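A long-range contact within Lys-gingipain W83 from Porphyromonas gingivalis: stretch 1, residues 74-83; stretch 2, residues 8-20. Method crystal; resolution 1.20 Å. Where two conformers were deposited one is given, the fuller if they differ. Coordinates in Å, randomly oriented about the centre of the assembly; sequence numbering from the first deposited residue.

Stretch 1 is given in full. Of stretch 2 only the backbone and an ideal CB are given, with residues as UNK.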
# COMPACT_ATOMS: atom_id res chain seq x y z
N SER A 74 19.46 -14.39 5.98
CA SER A 74 19.20 -13.13 6.73
C SER A 74 18.87 -11.97 5.75
O SER A 74 19.31 -10.81 5.90
CB SER A 74 20.41 -12.76 7.62
OG SER A 74 20.63 -13.78 8.58
N ALA A 75 18.09 -12.31 4.73
CA ALA A 75 17.75 -11.35 3.67
C ALA A 75 16.37 -11.70 3.10
O ALA A 75 16.20 -11.81 1.89
CB ALA A 75 18.82 -11.40 2.58
N ALA A 76 15.39 -11.90 3.98
CA ALA A 76 14.06 -12.23 3.47
C ALA A 76 13.46 -11.06 2.70
O ALA A 76 13.62 -9.89 3.07
CB ALA A 76 13.14 -12.56 4.62
N PRO A 77 12.75 -11.33 1.59
CA PRO A 77 11.96 -10.25 0.96
C PRO A 77 10.98 -9.67 1.98
O PRO A 77 10.37 -10.41 2.75
CB PRO A 77 11.24 -10.95 -0.19
CG PRO A 77 11.96 -12.30 -0.39
CD PRO A 77 12.50 -12.64 0.96
N VAL A 78 10.81 -8.34 1.94
CA VAL A 78 9.78 -7.61 2.68
C VAL A 78 8.49 -7.58 1.84
O VAL A 78 7.40 -7.83 2.36
CB VAL A 78 10.31 -6.18 2.99
CG1 VAL A 78 9.18 -5.34 3.61
CG2 VAL A 78 11.55 -6.27 3.93
N PHE A 79 8.63 -7.17 0.59
CA PHE A 79 7.53 -7.06 -0.34
C PHE A 79 7.57 -8.10 -1.42
O PHE A 79 8.65 -8.50 -1.89
CB PHE A 79 7.56 -5.71 -1.08
CG PHE A 79 7.30 -4.51 -0.19
CD1 PHE A 79 6.00 -4.17 0.19
CD2 PHE A 79 8.36 -3.72 0.27
CE1 PHE A 79 5.77 -3.06 1.02
CE2 PHE A 79 8.12 -2.62 1.09
CZ PHE A 79 6.84 -2.33 1.49
N LEU A 80 6.38 -8.48 -1.87
CA LEU A 80 6.13 -9.30 -3.04
C LEU A 80 5.25 -8.50 -3.98
O LEU A 80 4.10 -8.24 -3.66
CB LEU A 80 5.49 -10.65 -2.65
CG LEU A 80 5.01 -11.49 -3.82
CD1 LEU A 80 6.19 -11.96 -4.71
CD2 LEU A 80 4.24 -12.72 -3.31
N ALA A 81 5.80 -8.12 -5.15
CA ALA A 81 5.07 -7.38 -6.17
C ALA A 81 4.69 -8.31 -7.30
O ALA A 81 5.55 -8.89 -7.95
CB ALA A 81 5.92 -6.25 -6.71
N LEU A 82 3.39 -8.52 -7.51
CA LEU A 82 2.86 -9.33 -8.60
C LEU A 82 2.44 -8.37 -9.68
O LEU A 82 1.67 -7.44 -9.43
CB LEU A 82 1.66 -10.17 -8.11
CG LEU A 82 1.92 -11.03 -6.89
CD1 LEU A 82 0.61 -11.71 -6.45
CD2 LEU A 82 3.00 -12.10 -7.20
N VAL A 83 2.97 -8.53 -10.90
CA VAL A 83 2.69 -7.61 -11.99
C VAL A 83 1.97 -8.36 -13.11
O VAL A 83 2.55 -9.24 -13.75
CB VAL A 83 3.99 -6.94 -12.50
CG1 VAL A 83 3.66 -5.95 -13.61
CG2 VAL A 83 4.71 -6.27 -11.34
N UNK A 8 4.07 -5.19 11.92
CA UNK A 8 4.42 -4.60 10.62
C UNK A 8 5.65 -5.33 10.04
O UNK A 8 6.69 -5.41 10.69
CB UNK A 8 4.70 -3.10 10.76
N UNK A 9 5.52 -5.80 8.81
CA UNK A 9 6.60 -6.51 8.10
C UNK A 9 7.68 -5.59 7.58
O UNK A 9 8.73 -6.07 7.14
CB UNK A 9 6.02 -7.31 6.93
N UNK A 10 7.46 -4.27 7.54
CA UNK A 10 8.49 -3.38 7.01
C UNK A 10 9.80 -3.59 7.75
O UNK A 10 9.85 -3.69 8.98
CB UNK A 10 8.05 -1.92 7.11
N UNK A 11 10.91 -3.61 6.99
CA UNK A 11 12.24 -3.74 7.57
C UNK A 11 13.21 -3.15 6.58
O UNK A 11 12.88 -2.99 5.40
CB UNK A 11 12.59 -5.19 7.90
N UNK A 12 14.43 -2.87 7.05
CA UNK A 12 15.49 -2.34 6.19
C UNK A 12 16.72 -3.22 6.30
O UNK A 12 16.94 -3.85 7.35
CB UNK A 12 15.83 -0.90 6.56
N UNK A 13 17.58 -3.22 5.28
CA UNK A 13 17.32 -2.69 3.93
C UNK A 13 16.06 -3.28 3.32
O UNK A 13 15.71 -4.45 3.54
CB UNK A 13 18.51 -2.97 3.01
N UNK A 14 15.32 -2.44 2.63
CA UNK A 14 14.09 -2.91 2.00
C UNK A 14 14.43 -3.90 0.88
O UNK A 14 15.26 -3.59 0.03
CB UNK A 14 13.28 -1.73 1.45
N UNK A 15 13.80 -5.07 0.88
CA UNK A 15 13.95 -6.08 -0.17
C UNK A 15 12.63 -6.37 -0.81
O UNK A 15 11.62 -6.55 -0.09
CB UNK A 15 14.55 -7.37 0.39
N UNK A 16 12.59 -6.45 -2.13
CA UNK A 16 11.34 -6.72 -2.84
C UNK A 16 11.56 -7.76 -3.93
O UNK A 16 12.46 -7.61 -4.77
CB UNK A 16 10.77 -5.43 -3.44
N UNK A 17 10.73 -8.82 -3.90
CA UNK A 17 10.69 -9.83 -4.92
C UNK A 17 9.59 -9.39 -5.89
O UNK A 17 8.46 -9.12 -5.46
CB UNK A 17 10.44 -11.22 -4.34
N UNK A 18 9.91 -9.32 -7.18
CA UNK A 18 8.96 -8.96 -8.20
C UNK A 18 8.74 -10.14 -9.11
O UNK A 18 9.71 -10.71 -9.64
CB UNK A 18 9.43 -7.74 -8.99
N UNK A 19 7.49 -10.56 -9.29
CA UNK A 19 7.14 -11.60 -10.29
C UNK A 19 6.16 -11.00 -11.26
O UNK A 19 5.10 -10.52 -10.85
CB UNK A 19 6.55 -12.85 -9.64
N UNK A 20 6.58 -10.90 -12.53
CA UNK A 20 5.84 -10.17 -13.52
C UNK A 20 5.56 -10.98 -14.76
O UNK A 20 6.42 -11.76 -15.23
CB UNK A 20 6.60 -8.89 -13.90

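Positions 16 to 20 pair in parallel with strand 79-83, and the ladder of main-chain hydrogen bonds leaves alternate side chains on opposite faces of the sheet; the earlier positions lead into it from a loop.

At position 8 no atom of stretch 1 lies within 5.5 Å of the ideal CB, so stretch 1 sets no preference; the residue is Asp8, whose OD1 accepts a hydrogen bond from the main-chain N of position 10 (3.1 Å). Position 9 points toward Val78, and many side chains would fit; Leu9 is found, its carbonyl O 3.6 Å from Val78 CG1. Position 10 lies sideways beside the same valine, leaving room for a large group, and Tyr10 occupies it. Position 11, also sideways, has its CB near Val78 CG2, where polar or apolar residues would do; Asn11 touches that methyl with CB (4.2 Å), while Asn11 OD1 accepts a weak hydrogen bond from the main-chain N of position 12.

Position 12 points away, and Thr12 makes no contact. At position 13, phi is -53° and the preceding peptide is cis, which strongly suggests proline: Pro13.

The CB of position 14 looks sideways at the rim of the Phe79 ring, a place for a compact apolar group. Val14 sets CG1 against the ring edge, 3.8 Å from Phe79 CE2.

Position 15 points toward stretch 1, its CB 3.8 Å from Ala76 O. A long, flexible chain could run along the loop, with Lys, Arg or Gln plausible. Arg15 does so: CD lies 3.6 Å from Ala75 O, and Ala75 CB sits over one face of the guanidinium. Its carbonyl O accepts from both Val78 N (2.8 Å) and Phe79 N (3.1 Å).

Position 16 shares its face with Phe79 and Ala81. The small alanine leaves space for a long apolar chain; Met16 brings CE to 3.6 Å from Phe79 CB and SD to 4.2 Å from Ala81 CB.

On the other face, position 17 has Pro77 CB and Leu80 CD1 near its CB, suiting Leu, Ile or Met. Leu17 meets Pro77 CB through CB (4.2 Å) and Leu80 CD1 through CD2 (4.0 Å).

Position 18 returns to the face of Ala81 and Val83, where a branched aliphatic would reach both: Val18 puts CG2 4.1 Å from Ala81 CB and CG1 4.1 Å from Val83 CG2.

Position 19, with Leu80 and Leu82 nearby, again favours an aliphatic. Val19 packs CB 4.3 Å from Leu82 CD2.

At position 20 the ideal CB already lies 3.5 Å from Val83 CB, so a small residue fits readily. Ala20 touches Val83 CB with its CB at 3.6 Å.

Stretch 2 (8-20) DLYNTPVRMLVVA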
# COMPACT_ATOMS: atom_id res chain seq x y z
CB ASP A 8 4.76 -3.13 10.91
CG ASP A 8 5.10 -2.23 9.73
OD1 ASP A 8 5.01 -2.69 8.56
OD2 ASP A 8 5.45 -1.08 9.96
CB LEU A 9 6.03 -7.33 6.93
CG LEU A 9 5.18 -8.54 7.35
CD1 LEU A 9 4.73 -9.27 6.12
CD2 LEU A 9 5.99 -9.50 8.27
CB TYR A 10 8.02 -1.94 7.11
CG TYR A 10 9.00 -0.97 6.52
CD1 TYR A 10 9.02 -0.72 5.15
CD2 TYR A 10 10.00 -0.38 7.31
CE1 TYR A 10 9.93 0.19 4.59
CE2 TYR A 10 10.94 0.50 6.75
CZ TYR A 10 10.90 0.75 5.39
OH TYR A 10 11.82 1.63 4.85
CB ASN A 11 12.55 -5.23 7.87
CG ASN A 11 13.64 -5.43 8.86
OD1 ASN A 11 14.16 -4.47 9.45
ND2 ASN A 11 13.95 -6.72 9.08
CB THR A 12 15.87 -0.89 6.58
OG1 THR A 12 16.32 -0.86 7.92
CG2 THR A 12 14.70 0.09 6.41
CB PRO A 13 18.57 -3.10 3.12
CG PRO A 13 19.63 -3.46 4.15
CD PRO A 13 18.82 -4.03 5.32
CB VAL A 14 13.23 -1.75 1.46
CG1 VAL A 14 11.92 -2.31 0.87
CG2 VAL A 14 12.96 -0.74 2.56
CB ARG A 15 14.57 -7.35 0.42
CG ARG A 15 15.93 -7.04 1.09
CD ARG A 15 16.55 -8.27 1.74
NE ARG A 15 17.66 -7.93 2.65
CZ ARG A 15 18.87 -7.58 2.27
NH1 ARG A 15 19.19 -7.58 0.99
NH2 ARG A 15 19.77 -7.23 3.17
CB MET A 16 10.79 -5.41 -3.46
CG MET A 16 9.61 -5.60 -4.38
SD MET A 16 9.15 -3.98 -5.14
CE MET A 16 8.13 -3.36 -3.72
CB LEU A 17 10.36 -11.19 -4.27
CG LEU A 17 10.12 -12.33 -5.24
CD1 LEU A 17 11.38 -12.63 -6.09
CD2 LEU A 17 9.80 -13.61 -4.49
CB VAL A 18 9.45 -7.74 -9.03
CG1 VAL A 18 8.43 -7.36 -10.11
CG2 VAL A 18 9.79 -6.55 -8.12
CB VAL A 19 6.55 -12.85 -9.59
CG1 VAL A 19 6.12 -13.87 -10.65
CG2 VAL A 19 7.55 -13.44 -8.57
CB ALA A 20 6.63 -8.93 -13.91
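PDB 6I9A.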